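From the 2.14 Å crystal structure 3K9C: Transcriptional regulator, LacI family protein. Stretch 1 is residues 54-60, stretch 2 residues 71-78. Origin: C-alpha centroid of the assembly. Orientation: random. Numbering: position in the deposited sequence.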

# COMPACT_ATOMS: atom_id res chain seq x y z
N ALA B 54 8.74 4.63 -15.11
CA ALA B 54 8.80 6.08 -15.00
C ALA B 54 7.48 6.79 -15.28
O ALA B 54 6.67 6.33 -16.10
CB ALA B 54 9.89 6.63 -15.92
N GLU B 55 7.28 7.91 -14.59
CA GLU B 55 6.07 8.69 -14.77
C GLU B 55 5.94 9.14 -16.22
O GLU B 55 4.83 9.33 -16.73
CB GLU B 55 6.07 9.90 -13.84
CG GLU B 55 4.93 10.87 -14.12
CD GLU B 55 4.75 11.90 -13.04
OE1 GLU B 55 5.78 12.37 -12.51
OE2 GLU B 55 3.59 12.25 -12.73
N LYS B 56 7.07 9.30 -16.89
CA LYS B 56 7.08 9.69 -18.29
C LYS B 56 6.43 8.57 -19.11
O LYS B 56 5.63 8.81 -20.01
CB LYS B 56 8.52 9.93 -18.76
CG LYS B 56 8.64 10.48 -20.16
CD LYS B 56 10.11 10.62 -20.58
CE LYS B 56 10.79 9.26 -20.74
NZ LYS B 56 12.26 9.36 -21.03
N VAL B 57 6.78 7.33 -18.78
CA VAL B 57 6.24 6.16 -19.48
C VAL B 57 4.74 6.02 -19.20
O VAL B 57 3.96 5.69 -20.09
CB VAL B 57 6.97 4.87 -19.02
CG1 VAL B 57 6.33 3.64 -19.67
CG2 VAL B 57 8.45 4.95 -19.38
N ALA B 58 4.36 6.27 -17.96
CA ALA B 58 2.96 6.18 -17.57
C ALA B 58 2.10 7.20 -18.31
O ALA B 58 1.00 6.88 -18.77
CB ALA B 58 2.84 6.38 -16.07
N VAL B 59 2.59 8.43 -18.43
CA VAL B 59 1.82 9.46 -19.12
C VAL B 59 1.66 9.14 -20.60
O VAL B 59 0.55 9.24 -21.13
CB VAL B 59 2.44 10.87 -18.96
CG1 VAL B 59 1.58 11.90 -19.68
CG2 VAL B 59 2.56 11.23 -17.47
N GLN B 60 2.74 8.76 -21.27
CA GLN B 60 2.64 8.44 -22.70
C GLN B 60 1.60 7.34 -22.88
O GLN B 60 0.89 7.31 -23.88
CB GLN B 60 3.99 7.96 -23.24
CG GLN B 60 5.13 8.92 -22.95
CD GLN B 60 6.45 8.44 -23.51
OE1 GLN B 60 6.69 7.24 -23.65
NE2 GLN B 60 7.33 9.40 -23.83
N ILE B 71 -5.23 13.70 -15.03
CA ILE B 71 -5.09 14.10 -13.64
C ILE B 71 -3.85 13.40 -13.08
O ILE B 71 -3.81 12.16 -12.98
CB ILE B 71 -6.32 13.67 -12.83
CG1 ILE B 71 -7.55 14.42 -13.32
CG2 ILE B 71 -6.08 13.93 -11.34
CD1 ILE B 71 -8.84 13.89 -12.75
N LEU B 72 -2.82 14.17 -12.74
CA LEU B 72 -1.58 13.61 -12.22
C LEU B 72 -1.48 13.78 -10.70
O LEU B 72 -1.43 14.90 -10.19
CB LEU B 72 -0.37 14.29 -12.89
CG LEU B 72 -0.35 14.46 -14.41
CD1 LEU B 72 1.01 15.03 -14.83
CD2 LEU B 72 -0.60 13.14 -15.11
N LEU B 73 -1.44 12.66 -9.98
CA LEU B 73 -1.33 12.73 -8.53
C LEU B 73 0.13 12.89 -8.09
O LEU B 73 0.97 12.04 -8.37
CB LEU B 73 -1.92 11.47 -7.89
CG LEU B 73 -3.33 11.06 -8.32
CD1 LEU B 73 -3.86 9.99 -7.34
CD2 LEU B 73 -4.25 12.27 -8.34
N GLY B 74 0.43 13.99 -7.40
CA GLY B 74 1.79 14.23 -6.93
C GLY B 74 2.87 14.10 -7.99
O GLY B 74 3.94 13.57 -7.72
N THR B 75 2.60 14.59 -9.19
CA THR B 75 3.55 14.51 -10.29
C THR B 75 4.87 15.23 -10.02
O THR B 75 4.92 16.21 -9.27
CB THR B 75 2.93 15.09 -11.59
OG1 THR B 75 3.85 14.91 -12.68
CG2 THR B 75 2.63 16.57 -11.43
N ARG B 76 5.94 14.75 -10.65
CA ARG B 76 7.27 15.33 -10.49
C ARG B 76 7.72 16.02 -11.78
O ARG B 76 8.87 16.45 -11.91
CB ARG B 76 8.29 14.25 -10.10
CG ARG B 76 7.88 13.39 -8.91
CD ARG B 76 7.65 14.21 -7.67
NE ARG B 76 8.90 14.64 -7.05
CZ ARG B 76 9.72 13.83 -6.39
NH1 ARG B 76 9.42 12.54 -6.25
NH2 ARG B 76 10.84 14.31 -5.86
N PHE B 77 6.80 16.12 -12.75
CA PHE B 77 7.09 16.77 -14.02
C PHE B 77 7.44 18.24 -13.81
O PHE B 77 6.81 18.92 -13.00
CB PHE B 77 5.87 16.72 -14.94
CG PHE B 77 5.73 15.44 -15.71
CD1 PHE B 77 6.65 14.40 -15.57
CD2 PHE B 77 4.69 15.29 -16.63
CE1 PHE B 77 6.55 13.24 -16.32
CE2 PHE B 77 4.58 14.12 -17.40
CZ PHE B 77 5.51 13.10 -17.24
N ASP B 78 8.44 18.73 -14.55
CA ASP B 78 8.81 20.14 -14.44
C ASP B 78 7.92 20.95 -15.39
O ASP B 78 7.06 20.39 -16.08
CB ASP B 78 10.29 20.36 -14.79
CG ASP B 78 10.65 19.86 -16.18
OD1 ASP B 78 9.86 20.07 -17.13
OD2 ASP B 78 11.74 19.25 -16.33

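Packing of the start of a helix, with its N-cap (residues 54-60), against the end of a strand and the loop that follows it (residues 71-78) in a LacI-family transcriptional regulator. Ala-54 occupies the N-cap position and residues 55-60 form the start of a helix that continues beyond the stretch. Its first turns are held by the usual i to i+4 bonds, Ala-58 N to Ala-54 O at 3.0 Å, Val-59 N to Glu-55 O at 3.0 Å and Gln-60 N to Lys-56 O at 3.2 Å; a weak bond from Val-57 N to Ala-54 O, 2.9 Å, joins them. In the second stretch, residues 71-73 end a strand, and Gly-74 turns the chain with a positive phi (51°), a conformation that by itself favours glycine. The backbones stay well apart: the CA atoms of Glu-55 and Thr-75 are 7.8 Å from each other, those of Val-59 and Leu-72 8.7 Å. Side chains therefore make most of the contact, which buries 271 Å² in total. Glu-55 and Val-59, one helical turn apart, both point toward the second stretch, whereas Val-57 points away and takes no part.

Two hydrogen bonds join the stretches, both to the carboxylate of Glu-55, the polar centre of the contact. With chi1 and chi2 both t, the side chain is extended and delivers its two oxygens to successive residues of the loop. Thr-75 OG1 donates to Glu-55 OE2 at 2.7 Å, and Arg-76 N donates to Glu-55 OE1 at 3.0 Å with a nearly straight N-H...O angle of 175°. One acidic group thus satisfies a hydroxyl and a backbone amide together, tying the helix start to the loop. The Thr-75 hydroxyl is used twice, since its OG1 also accepts from Phe-77 N at 3.2 Å and 169°, a bond within the loop that links its conformation to the carboxylate contact. The end of the Arg-76 side chain leads away from the helix; the residue's bond to Glu-55 comes from its backbone N.

Apolar packing centres on Phe-77, whose CA-to-CB bond points sideways, but with chi1 at -84° its ring comes nearer the helix. Glu-55 CD lies over one face of the ring, and Glu-55 CG comes within 3.6 Å of Phe-77 CE1, so the same side chain that bonds through its oxygens also packs through its carbons. Lys-56 meets the ring at the edge, near its plane, by way of its backbone: Lys-56 CA is 3.9 Å from Phe-77 CZ, while the end of its side chain leads away. Val-59 approaches obliquely, with Val-59 CG2 3.5 Å from Phe-77 CZ. The same methyl touches the strand more loosely, Val-59 CG2 to Leu-72 CD2 at 4.4 Å. Buried Val-59, Leu-72 and Phe-77 thus form a continuous apolar patch beside the hydrogen-bonded carboxylate.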